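Local coordinates for aeromonas extracellular serine protease (Aeromonas sobria, PDB 3WQB), which cleaves peptide bonds after paired basic residues, Lys-Lys or Lys-Arg, as a calcium-binding, kexin- and furin-like serine protease secreted as a probable virulence factor, at residues N171-Q176 / S341-M346; R198-Q203 / A210-A215; N252-V257 / L435-W440. The protein carries 1 engineered substitution. All coordinates share one frame; numbering follows the deposited sequence.

Interaction 1 (N171-Q176 / S341-M346); sequences NRVFNQ and STSGAM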
ATOM      1  N   ASN A 171       4.241  13.495  13.711  1.00 12.49           N
ATOM      2  CA  ASN A 171       3.721  12.136  13.802  1.00 11.59           C
ATOM      3  C   ASN A 171       4.842  11.132  13.658  1.00 11.17           C
ATOM      4  O   ASN A 171       5.782  11.350  12.886  1.00 12.38           O
ATOM      5  CB  ASN A 171       2.661  11.882  12.741  1.00 11.36           C
ATOM      6  CG  ASN A 171       1.402  12.636  13.021  1.00 11.01           C
ATOM      7  OD1 ASN A 171       0.697  12.341  13.987  1.00 12.34           O
ATOM      8  ND2 ASN A 171       1.120  13.644  12.200  1.00 12.11           N
ATOM      9  N   ARG A 172       4.746  10.044  14.412  1.00 10.14           N
ATOM     10  CA  ARG A 172       5.668   8.926  14.256  1.00 10.05           C
ATOM     11  C   ARG A 172       5.093   7.767  13.432  1.00  9.77           C
ATOM     12  O   ARG A 172       5.829   6.842  13.104  1.00 10.38           O
ATOM     13  CB  ARG A 172       6.167   8.407  15.599  1.00 10.00           C
ATOM     14  CG  ARG A 172       7.203   9.320  16.251  1.00 11.46           C
ATOM     15  CD  ARG A 172       8.116   8.554  17.204  1.00 12.62           C
ATOM     16  NE  ARG A 172       9.055   7.728  16.453  1.00 12.59           N
ATOM     17  CZ  ARG A 172       9.723   6.683  16.938  1.00 12.06           C
ATOM     18  NH1 ARG A 172       9.582   6.297  18.206  1.00 13.30           N
ATOM     19  NH2 ARG A 172      10.536   6.004  16.126  1.00 13.85           N
ATOM     20  N   VAL A 173       3.799   7.805  13.099  1.00  9.93           N
ATOM     21  CA  VAL A 173       3.198   6.798  12.222  1.00  9.80           C
ATOM     22  C   VAL A 173       2.290   7.527  11.243  1.00  9.29           C
ATOM     23  O   VAL A 173       1.483   8.367  11.642  1.00  9.82           O
ATOM     24  CB  VAL A 173       2.394   5.731  13.014  1.00  9.73           C
ATOM     25  CG1 VAL A 173       1.865   4.673  12.074  1.00 10.20           C
ATOM     26  CG2 VAL A 173       3.259   5.077  14.091  1.00 10.99           C
ATOM     27  N   PHE A 174       2.429   7.209   9.960  1.00  9.10           N
ATOM     28  CA  PHE A 174       1.506   7.711   8.930  1.00  8.53           C
ATOM     29  C   PHE A 174       0.748   6.546   8.349  1.00  8.47           C
ATOM     30  O   PHE A 174       1.325   5.700   7.663  1.00  8.98           O
ATOM     31  CB  PHE A 174       2.255   8.471   7.834  1.00  9.06           C
ATOM     32  CG  PHE A 174       2.842   9.765   8.310  1.00  9.20           C
ATOM     33  CD1 PHE A 174       4.124   9.815   8.840  1.00  9.37           C
ATOM     34  CD2 PHE A 174       2.094  10.941   8.247  1.00 10.52           C
ATOM     35  CE1 PHE A 174       4.657  11.028   9.304  1.00 10.51           C
ATOM     36  CE2 PHE A 174       2.611  12.146   8.708  1.00 10.26           C
ATOM     37  CZ  PHE A 174       3.899  12.192   9.237  1.00 10.33           C
ATOM     38  N   ASN A 175      -0.541   6.491   8.669  1.00  8.46           N
ATOM     39  CA  ASN A 175      -1.400   5.415   8.204  1.00  8.30           C
ATOM     40  C   ASN A 175      -2.019   5.731   6.852  1.00  8.76           C
ATOM     41  O   ASN A 175      -2.736   6.718   6.720  1.00  8.79           O
ATOM     42  CB  ASN A 175      -2.499   5.155   9.236  1.00  8.67           C
ATOM     43  CG  ASN A 175      -3.322   3.938   8.898  1.00  8.31           C
ATOM     44  OD1 ASN A 175      -3.085   2.861   9.444  1.00  9.03           O
ATOM     45  ND2 ASN A 175      -4.282   4.093   7.986  1.00 10.28           N
ATOM     46  N   GLN A 176      -1.714   4.903   5.852  1.00  8.12           N
ATOM     47  CA  GLN A 176      -2.208   5.103   4.486  1.00  7.90           C
ATOM     48  C   GLN A 176      -3.011   3.891   4.013  1.00  8.23           C
ATOM     49  O   GLN A 176      -2.486   2.993   3.329  1.00  8.48           O
ATOM     50  CB  GLN A 176      -1.061   5.356   3.525  1.00  8.06           C
ATOM     51  CG  GLN A 176      -0.171   6.498   3.926  1.00  8.07           C
ATOM     52  CD  GLN A 176       1.093   6.453   3.128  1.00  7.96           C
ATOM     53  OE1 GLN A 176       1.207   7.096   2.072  1.00  9.18           O
ATOM     54  NE2 GLN A 176       2.025   5.608   3.568  1.00  9.35           N
ATOM     55  N   SER A 341      -3.985  -2.010  11.664  1.00  8.77           N
ATOM     56  CA  SER A 341      -3.498  -3.085  12.536  1.00  9.04           C
ATOM     57  C   SER A 341      -1.985  -2.990  12.731  1.00  9.48           C
ATOM     58  O   SER A 341      -1.484  -3.154  13.838  1.00  9.63           O
ATOM     59  CB  SER A 341      -3.911  -4.450  11.996  1.00  9.39           C
ATOM     60  OG  SER A 341      -5.319  -4.596  12.042  1.00 10.07           O
ATOM     61  N   THR A 342      -1.283  -2.696  11.645  1.00  9.60           N
ATOM     62  CA  THR A 342       0.160  -2.517  11.665  1.00  9.69           C
ATOM     63  C   THR A 342       0.559  -1.185  12.306  1.00  9.69           C
ATOM     64  O   THR A 342       1.514  -1.143  13.079  1.00  9.85           O
ATOM     65  CB  THR A 342       0.723  -2.655  10.238  1.00  9.65           C
ATOM     66  OG1 THR A 342       0.315  -3.923   9.705  1.00  9.68           O
ATOM     67  CG2 THR A 342       2.239  -2.564  10.217  1.00 10.69           C
ATOM     68  N   SER A 343      -0.180  -0.113  12.006  1.00  8.96           N
ATOM     69  CA  SER A 343       0.047   1.194  12.643  1.00  9.17           C
ATOM     70  C   SER A 343      -0.058   1.078  14.158  1.00  9.22           C
ATOM     71  O   SER A 343       0.774   1.611  14.887  1.00  9.60           O
ATOM     72  CB  SER A 343      -0.949   2.235  12.117  1.00  8.92           C
ATOM     73  OG  SER A 343      -0.693   2.506  10.748  1.00  9.13           O
ATOM     74  N   GLY A 344      -1.090   0.385  14.628  1.00  9.90           N
ATOM     75  CA  GLY A 344      -1.272   0.137  16.051  1.00  9.96           C
ATOM     76  C   GLY A 344      -0.138  -0.682  16.643  1.00  9.88           C
ATOM     77  O   GLY A 344       0.393  -0.334  17.700  1.00 10.39           O
ATOM     78  N   ALA A 345       0.271  -1.745  15.948  1.00 10.34           N
ATOM     79  CA  ALA A 345       1.387  -2.585  16.400  1.00 10.62           C
ATOM     80  C   ALA A 345       2.670  -1.756  16.518  1.00 10.52           C
ATOM     81  O   ALA A 345       3.405  -1.852  17.507  1.00 10.90           O
ATOM     82  CB  ALA A 345       1.595  -3.756  15.447  1.00 11.30           C
ATOM     83  N   MET A 346       2.927  -0.948  15.493  1.00 10.54           N
ATOM     84  CA  MET A 346       4.052  -0.036  15.485  1.00 11.03           C
ATOM     85  C   MET A 346       3.993   0.923  16.675  1.00 10.92           C
ATOM     86  O   MET A 346       5.001   1.148  17.350  1.00 11.10           O
ATOM     87  CB  MET A 346       4.067   0.741  14.172  1.00 11.76           C
ATOM     88  CG  MET A 346       5.338   1.519  13.916  1.00 13.47           C
ATOM     89  SD  MET A 346       6.785   0.465  13.649  1.00 13.23           S
ATOM     90  CE  MET A 346       6.542  -0.201  12.006  1.00 13.77           C
TER
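Ser343 and Asn175 meet through one short hydrogen bond between a helix and the strand beneath it. The hydroxyl OG of Ser343 donates to OD1 of Asn175 at 2.7 Å. The serine oxygen lies in the plane of the amide and takes a lone pair of OD1, with a C=O...O angle of 119°, so the bond reaches the oxygen from one flank. Two torsions aim it: Asn175 holds CG anti to the backbone N (chi1 -173°), which lifts the amide off the strand, while Ser343 turns OG to the side of its backbone N. The other end of the amide is held too, because ND2 of Asn175 bonds to OG of Ser177, and bonds at both ends should hold the amide plane in its rotation.

Two residues earlier, on the same face of the strand, Val173 presents its two methyls to different residues. CG1 lies against the serine, 3.6 Å from OG of Ser343 and 3.7 Å from its CB. CG2 reaches the next turn of the helix, 4.1 Å from CG of Met346; there the two side chains cross at a slant, and the methionine, bent at chi2 and chi3, carries its sulfur and CE away from the strand.

Strand 173-176 and helix 341-346 run nearly antiparallel (171°), their axes coming within 8.8 Å. This is the buried interior of the subtilisin domain: helix 335-352, whose second residue, Ala336, replaces the predicted nucleophile by engineering, lies along central strand 173-179. The Asn175 side chain is about 5 Å from that of Asp78, a predicted charge-relay residue. Helix 115-124 closes in beside the polar pair with Val119 and Ile123, strand 73-77 flanks Val173 through Val74, and Met350 continues the helix's cover over that valine.

Interaction 2 (R198-Q203 / A210-A215); sequences RLFEQQ and AAYIKA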
ATOM      1  N   ARG A 198      10.908  11.899  -1.256  1.00 11.85           N
ATOM      2  CA  ARG A 198      11.929  12.659  -0.534  1.00 11.88           C
ATOM      3  C   ARG A 198      11.429  13.041   0.855  1.00 11.23           C
ATOM      4  O   ARG A 198      12.183  12.985   1.837  1.00 11.35           O
ATOM      5  CB  ARG A 198      12.348  13.890  -1.336  1.00 12.69           C
ATOM      6  CG  ARG A 198      13.170  13.546  -2.568  1.00 14.47           C
ATOM      7  CD  ARG A 198      13.310  14.728  -3.498  1.00 17.93           C
ATOM      8  NE  ARG A 198      13.945  14.347  -4.755  1.00 21.40           N
ATOM      9  CZ  ARG A 198      14.249  15.201  -5.726  1.00 22.31           C
ATOM     10  NH1 ARG A 198      13.979  16.493  -5.592  1.00 22.35           N
ATOM     11  NH2 ARG A 198      14.822  14.759  -6.836  1.00 25.16           N
ATOM     12  N   LEU A 199      10.157  13.426   0.940  1.00 10.83           N
ATOM     13  CA  LEU A 199       9.559  13.737   2.232  1.00 10.61           C
ATOM     14  C   LEU A 199       9.557  12.505   3.140  1.00 10.40           C
ATOM     15  O   LEU A 199       9.905  12.586   4.323  1.00 10.81           O
ATOM     16  CB  LEU A 199       8.130  14.254   2.052  1.00 10.80           C
ATOM     17  CG  LEU A 199       7.323  14.498   3.326  1.00 10.86           C
ATOM     18  CD1 LEU A 199       7.962  15.589   4.184  1.00 11.59           C
ATOM     19  CD2 LEU A 199       5.874  14.825   2.989  1.00 12.26           C
ATOM     20  N   PHE A 200       9.136  11.368   2.591  1.00 10.17           N
ATOM     21  CA  PHE A 200       9.045  10.148   3.386  1.00 10.17           C
ATOM     22  C   PHE A 200      10.436   9.746   3.876  1.00 10.33           C
ATOM     23  O   PHE A 200      10.578   9.257   4.997  1.00 10.26           O
ATOM     24  CB  PHE A 200       8.445   8.987   2.582  1.00 10.41           C
ATOM     25  CG  PHE A 200       6.940   9.043   2.346  1.00  9.75           C
ATOM     26  CD1 PHE A 200       6.222  10.241   2.228  1.00  9.54           C
ATOM     27  CD2 PHE A 200       6.256   7.847   2.161  1.00  9.40           C
ATOM     28  CE1 PHE A 200       4.842  10.208   1.968  1.00  9.59           C
ATOM     29  CE2 PHE A 200       4.896   7.816   1.890  1.00  9.76           C
ATOM     30  CZ  PHE A 200       4.186   8.992   1.774  1.00  9.47           C
ATOM     31  N   GLU A 201      11.453   9.927   3.030  1.00 10.15           N
ATOM     32  CA  GLU A 201      12.830   9.619   3.425  1.00 10.77           C
ATOM     33  C   GLU A 201      13.247  10.482   4.609  1.00 10.88           C
ATOM     34  O   GLU A 201      13.776   9.973   5.602  1.00 10.79           O
ATOM     35  CB  GLU A 201      13.785   9.812   2.246  1.00 10.77           C
ATOM     36  CG  GLU A 201      15.252   9.640   2.638  1.00 11.47           C
ATOM     37  CD  GLU A 201      16.213   9.624   1.468  1.00 14.46           C
ATOM     38  OE1 GLU A 201      15.779   9.725   0.301  1.00 18.18           O
ATOM     39  OE2 GLU A 201      17.427   9.520   1.730  1.00 17.33           O
ATOM     40  N   GLN A 202      12.992  11.784   4.515  1.00 10.72           N
ATOM     41  CA  GLN A 202      13.392  12.690   5.589  1.00 11.93           C
ATOM     42  C   GLN A 202      12.665  12.378   6.893  1.00 11.69           C
ATOM     43  O   GLN A 202      13.243  12.425   7.974  1.00 12.45           O
ATOM     44  CB  GLN A 202      13.159  14.131   5.165  1.00 12.87           C
ATOM     45  CG  GLN A 202      14.143  14.583   4.121  1.00 16.97           C
ATOM     46  CD  GLN A 202      15.600  14.265   4.502  1.00 20.80           C
ATOM     47  OE1 GLN A 202      16.039  14.526   5.633  1.00 23.72           O
ATOM     48  NE2 GLN A 202      16.358  13.719   3.548  1.00 21.41           N
ATOM     49  N   GLN A 203      11.382  12.052   6.775  1.00 10.55           N
ATOM     50  CA  GLN A 203      10.559  11.741   7.927  1.00 11.07           C
ATOM     51  C   GLN A 203      10.907  10.402   8.566  1.00 10.77           C
ATOM     52  O   GLN A 203      10.796  10.241   9.778  1.00 11.44           O
ATOM     53  CB  GLN A 203       9.088  11.776   7.529  1.00 10.92           C
ATOM     54  CG  GLN A 203       8.539  13.206   7.402  1.00 11.27           C
ATOM     55  CD  GLN A 203       8.363  13.862   8.759  1.00 12.02           C
ATOM     56  OE1 GLN A 203       9.223  14.618   9.214  1.00 16.17           O
ATOM     57  NE2 GLN A 203       7.267  13.542   9.427  1.00 14.75           N
ATOM     58  N   ALA A 210       9.583   8.496  11.638  1.00 10.98           N
ATOM     59  CA  ALA A 210       8.199   8.122  11.343  1.00 10.50           C
ATOM     60  C   ALA A 210       8.104   6.907  10.436  1.00 10.37           C
ATOM     61  O   ALA A 210       8.823   6.796   9.444  1.00 10.81           O
ATOM     62  CB  ALA A 210       7.471   9.294  10.728  1.00 10.95           C
ATOM     63  N   ALA A 211       7.211   6.005  10.808  1.00 10.24           N
ATOM     64  CA  ALA A 211       6.903   4.823  10.016  1.00  9.85           C
ATOM     65  C   ALA A 211       5.687   5.047   9.127  1.00  9.44           C
ATOM     66  O   ALA A 211       4.582   5.291   9.628  1.00  9.98           O
ATOM     67  CB  ALA A 211       6.651   3.650  10.937  1.00 10.32           C
ATOM     68  N   TYR A 212       5.910   5.019   7.816  1.00  9.11           N
ATOM     69  CA  TYR A 212       4.820   5.031   6.835  1.00  8.57           C
ATOM     70  C   TYR A 212       4.310   3.614   6.640  1.00  8.99           C
ATOM     71  O   TYR A 212       5.105   2.715   6.371  1.00  9.17           O
ATOM     72  CB  TYR A 212       5.305   5.631   5.501  1.00  8.59           C
ATOM     73  CG  TYR A 212       5.602   7.100   5.627  1.00  8.89           C
ATOM     74  CD1 TYR A 212       6.844   7.544   6.102  1.00  9.16           C
ATOM     75  CD2 TYR A 212       4.640   8.051   5.296  1.00  9.93           C
ATOM     76  CE1 TYR A 212       7.109   8.902   6.252  1.00 10.61           C
ATOM     77  CE2 TYR A 212       4.890   9.409   5.445  1.00  9.60           C
ATOM     78  CZ  TYR A 212       6.132   9.829   5.922  1.00 10.34           C
ATOM     79  OH  TYR A 212       6.400  11.168   6.057  1.00 12.01           O
ATOM     80  N   ILE A 213       3.000   3.426   6.813  1.00  8.64           N
ATOM     81  CA  ILE A 213       2.340   2.126   6.670  1.00  8.69           C
ATOM     82  C   ILE A 213       1.357   2.228   5.517  1.00  8.41           C
ATOM     83  O   ILE A 213       0.658   3.244   5.386  1.00  8.72           O
ATOM     84  CB  ILE A 213       1.594   1.731   7.973  1.00  8.64           C
ATOM     85  CG1 ILE A 213       2.420   2.098   9.229  1.00  9.80           C
ATOM     86  CG2 ILE A 213       1.175   0.267   7.933  1.00  9.93           C
ATOM     87  CD1 ILE A 213       3.745   1.358   9.387  1.00 11.09           C
ATOM     88  N   LYS A 214       1.300   1.192   4.681  1.00  8.31           N
ATOM     89  CA  LYS A 214       0.659   1.306   3.387  1.00  8.66           C
ATOM     90  C   LYS A 214      -0.121   0.047   3.003  1.00  8.39           C
ATOM     91  O   LYS A 214       0.415  -1.062   3.051  1.00  8.24           O
ATOM     92  CB  LYS A 214       1.739   1.598   2.338  1.00  8.72           C
ATOM     93  CG  LYS A 214       1.247   1.786   0.907  1.00  9.53           C
ATOM     94  CD  LYS A 214       0.318   2.995   0.772  1.00 10.39           C
ATOM     95  CE  LYS A 214       0.149   3.397  -0.676  1.00 10.50           C
ATOM     96  NZ  LYS A 214      -0.578   2.350  -1.464  1.00 11.33           N
ATOM     97  N   ALA A 215      -1.389   0.221   2.624  1.00  8.01           N
ATOM     98  CA  ALA A 215      -2.226  -0.895   2.181  1.00  8.10           C
ATOM     99  C   ALA A 215      -1.716  -1.480   0.868  1.00  8.22           C
ATOM    100  O   ALA A 215      -1.415  -0.737  -0.073  1.00  9.07           O
ATOM    101  CB  ALA A 215      -3.653  -0.424   2.017  1.00  8.48           C
TER
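The return half of a beta-alpha-beta unit brings helix 191-205 back onto strand 211-215, and a stacked pair of aromatic rings fills the space between them. The Phe200 and Tyr212 rings lie face to face, planes 9° apart and centroids 3.8 Å from each other. Tyr212 CE2 sits over the middle of the phenylalanine ring, and the closest approach is Phe200 CE2 to Tyr212 CD2 at 3.4 Å. CB of Phe200 adds a CH-pi contact over the same tyrosine face, 4.1 Å from the centroid of the Tyr212 ring.

Gln203, one turn on, meets the tyrosine at its edge: its CB lies near the ring plane, 3.1 Å from Tyr212 OH. The hydroxyl's hydrogen-bonding partner is instead the carbonyl of Leu162, while in the amide of Gln203, beyond a bend at chi2, OE1 is bonded to Lys206 NZ and NE2 to the backbone carbonyl of Arg169. Where the turn enters the strand, Ala210 N donates to Gln203 O at 2.8 Å, nearly straight at 169°.

Strand 173-179 borders this packing on one flank, with Phe174 stacked on Tyr212, and strand 255-261 on the other, with Asn255 touching the Phe200 ring and the CB of Tyr212.

Interaction 3 (N252-V257 / L435-W440); sequences NFWNLV and LVQLPW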
ATOM      1  N   ASN A 252       8.465   2.209  -2.902  1.00  8.53           N
ATOM      2  CA  ASN A 252       9.335   3.317  -2.523  1.00  9.13           C
ATOM      3  C   ASN A 252      10.193   3.090  -1.293  1.00  8.93           C
ATOM      4  O   ASN A 252      10.896   4.008  -0.864  1.00  9.83           O
ATOM      5  CB  ASN A 252       8.557   4.635  -2.379  1.00  8.99           C
ATOM      6  CG  ASN A 252       7.719   4.691  -1.121  1.00  9.68           C
ATOM      7  OD1 ASN A 252       7.591   3.709  -0.395  1.00 10.07           O
ATOM      8  ND2 ASN A 252       7.146   5.855  -0.857  1.00 11.40           N
ATOM      9  N   PHE A 253      10.140   1.880  -0.736  1.00  9.05           N
ATOM     10  CA  PHE A 253      10.893   1.491   0.470  1.00  9.08           C
ATOM     11  C   PHE A 253      10.381   2.118   1.761  1.00  9.12           C
ATOM     12  O   PHE A 253      10.218   1.418   2.746  1.00  9.18           O
ATOM     13  CB  PHE A 253      12.401   1.723   0.317  1.00  9.72           C
ATOM     14  CG  PHE A 253      13.192   1.362   1.541  1.00  9.59           C
ATOM     15  CD1 PHE A 253      13.368   0.025   1.898  1.00 10.36           C
ATOM     16  CD2 PHE A 253      13.757   2.357   2.347  1.00 10.45           C
ATOM     17  CE1 PHE A 253      14.106  -0.320   3.022  1.00 11.63           C
ATOM     18  CE2 PHE A 253      14.487   2.018   3.480  1.00 11.98           C
ATOM     19  CZ  PHE A 253      14.668   0.680   3.810  1.00 12.07           C
ATOM     20  N   TRP A 254      10.140   3.427   1.752  1.00  9.29           N
ATOM     21  CA  TRP A 254       9.674   4.134   2.955  1.00  9.78           C
ATOM     22  C   TRP A 254       8.320   3.609   3.409  1.00  9.05           C
ATOM     23  O   TRP A 254       8.044   3.572   4.613  1.00  9.64           O
ATOM     24  CB  TRP A 254       9.640   5.651   2.729  1.00  9.95           C
ATOM     25  CG  TRP A 254      10.897   6.100   2.053  1.00  9.90           C
ATOM     26  CD1 TRP A 254      11.013   6.591   0.787  1.00 10.27           C
ATOM     27  CD2 TRP A 254      12.238   5.985   2.566  1.00 10.73           C
ATOM     28  NE1 TRP A 254      12.341   6.837   0.493  1.00 11.06           N
ATOM     29  CE2 TRP A 254      13.111   6.462   1.564  1.00 11.26           C
ATOM     30  CE3 TRP A 254      12.782   5.544   3.788  1.00 11.02           C
ATOM     31  CZ2 TRP A 254      14.506   6.504   1.740  1.00 11.95           C
ATOM     32  CZ3 TRP A 254      14.171   5.604   3.967  1.00 11.59           C
ATOM     33  CH2 TRP A 254      15.008   6.072   2.946  1.00 12.15           C
ATOM     34  N   ASN A 255       7.488   3.159   2.464  1.00  8.96           N
ATOM     35  CA  ASN A 255       6.233   2.514   2.810  1.00  8.89           C
ATOM     36  C   ASN A 255       6.461   1.091   3.274  1.00  8.82           C
ATOM     37  O   ASN A 255       7.108   0.302   2.565  1.00 10.69           O
ATOM     38  CB  ASN A 255       5.313   2.484   1.594  1.00  8.71           C
ATOM     39  CG  ASN A 255       4.592   3.780   1.380  1.00  8.77           C
ATOM     40  OD1 ASN A 255       4.243   4.462   2.342  1.00 10.45           O
ATOM     41  ND2 ASN A 255       4.342   4.131   0.113  1.00  9.95           N
ATOM     42  N   LEU A 256       5.937   0.776   4.458  1.00  9.04           N
ATOM     43  CA  LEU A 256       5.838  -0.598   4.921  1.00  8.94           C
ATOM     44  C   LEU A 256       4.504  -1.123   4.390  1.00  8.66           C
ATOM     45  O   LEU A 256       3.438  -0.726   4.877  1.00  8.97           O
ATOM     46  CB  LEU A 256       5.881  -0.640   6.455  1.00  9.21           C
ATOM     47  CG  LEU A 256       6.096  -2.000   7.136  1.00  9.54           C
ATOM     48  CD1 LEU A 256       6.411  -1.824   8.610  1.00 10.94           C
ATOM     49  CD2 LEU A 256       4.874  -2.894   6.961  1.00 10.10           C
ATOM     50  N   VAL A 257       4.570  -1.991   3.386  1.00  8.04           N
ATOM     51  CA  VAL A 257       3.372  -2.448   2.674  1.00  8.58           C
ATOM     52  C   VAL A 257       2.826  -3.726   3.308  1.00  8.77           C
ATOM     53  O   VAL A 257       3.582  -4.662   3.576  1.00  8.90           O
ATOM     54  CB  VAL A 257       3.644  -2.636   1.169  1.00  8.22           C
ATOM     55  CG1 VAL A 257       2.364  -2.988   0.439  1.00  9.23           C
ATOM     56  CG2 VAL A 257       4.229  -1.365   0.554  1.00  9.45           C
ATOM     57  N   LEU A 435      21.377   3.468   7.405  1.00 13.02           N
ATOM     58  CA  LEU A 435      20.970   3.008   6.085  1.00 12.59           C
ATOM     59  C   LEU A 435      21.966   3.481   5.027  1.00 12.53           C
ATOM     60  O   LEU A 435      22.362   4.653   5.010  1.00 13.42           O
ATOM     61  CB  LEU A 435      19.582   3.560   5.741  1.00 12.32           C
ATOM     62  CG  LEU A 435      19.006   3.102   4.385  1.00 11.97           C
ATOM     63  CD1 LEU A 435      18.661   1.621   4.370  1.00 13.07           C
ATOM     64  CD2 LEU A 435      17.785   3.929   4.025  1.00 12.91           C
ATOM     65  N   VAL A 436      22.364   2.553   4.160  1.00 12.70           N
ATOM     66  CA  VAL A 436      23.143   2.854   2.975  1.00 12.94           C
ATOM     67  C   VAL A 436      22.255   2.576   1.771  1.00 12.58           C
ATOM     68  O   VAL A 436      21.687   1.485   1.626  1.00 12.77           O
ATOM     69  CB  VAL A 436      24.406   1.966   2.899  1.00 12.99           C
ATOM     70  CG1 VAL A 436      25.143   2.186   1.583  1.00 13.95           C
ATOM     71  CG2 VAL A 436      25.329   2.251   4.080  1.00 13.87           C
ATOM     72  N   GLN A 437      22.116   3.583   0.919  1.00 12.42           N
ATOM     73  CA  GLN A 437      21.395   3.445  -0.338  1.00 13.40           C
ATOM     74  C   GLN A 437      22.430   3.477  -1.455  1.00 13.90           C
ATOM     75  O   GLN A 437      22.975   4.545  -1.790  1.00 15.17           O
ATOM     76  CB  GLN A 437      20.393   4.587  -0.492  1.00 13.73           C
ATOM     77  CG  GLN A 437      19.380   4.642   0.633  1.00 13.66           C
ATOM     78  CD  GLN A 437      18.474   5.837   0.531  1.00 14.50           C
ATOM     79  OE1 GLN A 437      17.687   5.941  -0.406  1.00 17.09           O
ATOM     80  NE2 GLN A 437      18.575   6.746   1.493  1.00 15.94           N
ATOM     81  N   LEU A 438      22.726   2.307  -2.015  1.00 14.22           N
ATOM     82  CA  LEU A 438      23.745   2.235  -3.048  1.00 14.81           C
ATOM     83  C   LEU A 438      23.275   2.985  -4.286  1.00 15.59           C
ATOM     84  O   LEU A 438      22.079   3.038  -4.565  1.00 16.13           O
ATOM     85  CB  LEU A 438      24.095   0.783  -3.400  1.00 14.99           C
ATOM     86  CG  LEU A 438      24.798  -0.058  -2.334  1.00 15.55           C
ATOM     87  CD1 LEU A 438      25.111  -1.438  -2.878  1.00 17.06           C
ATOM     88  CD2 LEU A 438      26.081   0.609  -1.846  1.00 16.40           C
ATOM     89  N   PRO A 439      24.216   3.583  -5.035  1.00 15.77           N
ATOM     90  CA  PRO A 439      23.816   4.233  -6.275  1.00 16.00           C
ATOM     91  C   PRO A 439      23.106   3.248  -7.207  1.00 15.83           C
ATOM     92  O   PRO A 439      23.467   2.068  -7.253  1.00 16.29           O
ATOM     93  CB  PRO A 439      25.152   4.673  -6.886  1.00 16.32           C
ATOM     94  CG  PRO A 439      26.084   4.775  -5.730  1.00 16.84           C
ATOM     95  CD  PRO A 439      25.661   3.706  -4.774  1.00 15.99           C
ATOM     96  N   TRP A 440      22.093   3.734  -7.914  1.00 15.45           N
ATOM     97  CA  TRP A 440      21.448   2.954  -8.967  1.00 15.19           C
ATOM     98  C   TRP A 440      22.514   2.493  -9.959  1.00 15.30           C
ATOM     99  O   TRP A 440      23.411   3.270 -10.330  1.00 16.11           O
ATOM    100  CB  TRP A 440      20.417   3.801  -9.710  1.00 15.18           C
ATOM    101  CG  TRP A 440      19.120   4.032  -8.999  1.00 15.46           C
ATOM    102  CD1 TRP A 440      18.752   5.151  -8.316  1.00 17.14           C
ATOM    103  CD2 TRP A 440      18.000   3.134  -8.933  1.00 15.14           C
ATOM    104  NE1 TRP A 440      17.485   5.007  -7.814  1.00 17.61           N
ATOM    105  CE2 TRP A 440      16.993   3.781  -8.186  1.00 15.99           C
ATOM    106  CE3 TRP A 440      17.758   1.844  -9.421  1.00 14.86           C
ATOM    107  CZ2 TRP A 440      15.760   3.179  -7.911  1.00 16.31           C
ATOM    108  CZ3 TRP A 440      16.527   1.250  -9.161  1.00 15.55           C
ATOM    109  CH2 TRP A 440      15.545   1.918  -8.412  1.00 15.29           C
TER
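Leu435 and Trp254 meet at the outer carbons of the indole, and the tryptophan can be followed out to that point from its backbone. CB leaves residue 254 across the direction of segment 435-440. CG then turns to the side of the backbone nitrogen, opposite the carbonyl carbon (chi1 -45°), and from there the six-membered ring extends toward segment 435-440. On the way the indole is backed by its neighbour: CD2 of Phe253 stands 3.6 Å above one face of the Trp254 ring, displaced toward its rim. Glu201 and Phe200 of helix 191-205 also touch the tryptophan.

The outer carbons do the touching. CZ3 of Trp254 comes within 4.0 Å of CD2 of Leu435. CH2 of Trp254 goes closer to the same CD2 methyl, 3.7 Å, and CZ2 lies 3.9 Å from OE1 of Gln437. NE2 of that glutamine is in the indole plane at the ring edge, 3.9 Å from CH2 of Trp254, and the amide stands steeply against the ring, their planes 79° apart.

This is a seam between two domains, the subtilisin domain supplying the aromatics and the P-domain, characteristic of the furin subfamily, supplying Leu435 and Gln437. It is made by van der Waals contacts, with no hydrogen bond between the two segments, although Gln437 NE2 does bond across the boundary to OE2 of Glu201.

Phe253 shares Leu435 with the tryptophan: CE2 of Phe253 is 3.9 Å from CD2 of Leu435, and the two side chains slide past one another in opposite senses. Arg362 makes a cation-pi contact with this ring and a hydrogen bond to Phe253 O. Behind both aromatics an Asx motif holds the turn, OD1 of Asn252 accepting from Asn255 N at 2.9 Å.

Overall arrangement
Going from the N terminus, strand 173-179 comes first and meets helix 335-352 much later, so interaction 1 closes a long loop of 164 intervening residues. Interaction 2 opens and closes within that loop, after only six residues, as the chain passes from helix 191-205 to strand 211-215. Interaction 3 starts inside the same loop but finishes beyond it, at 435-440, so it crosses interaction 1 and follows interaction 2 in series. Each of the three has one segment on or beside the same parallel sheet, in which strands 173-179, 211-215 and 255-261 lie side by side. Interactions 1 and 2 tie helices to that sheet, while interaction 3 joins the subtilisin domain to the P-domain.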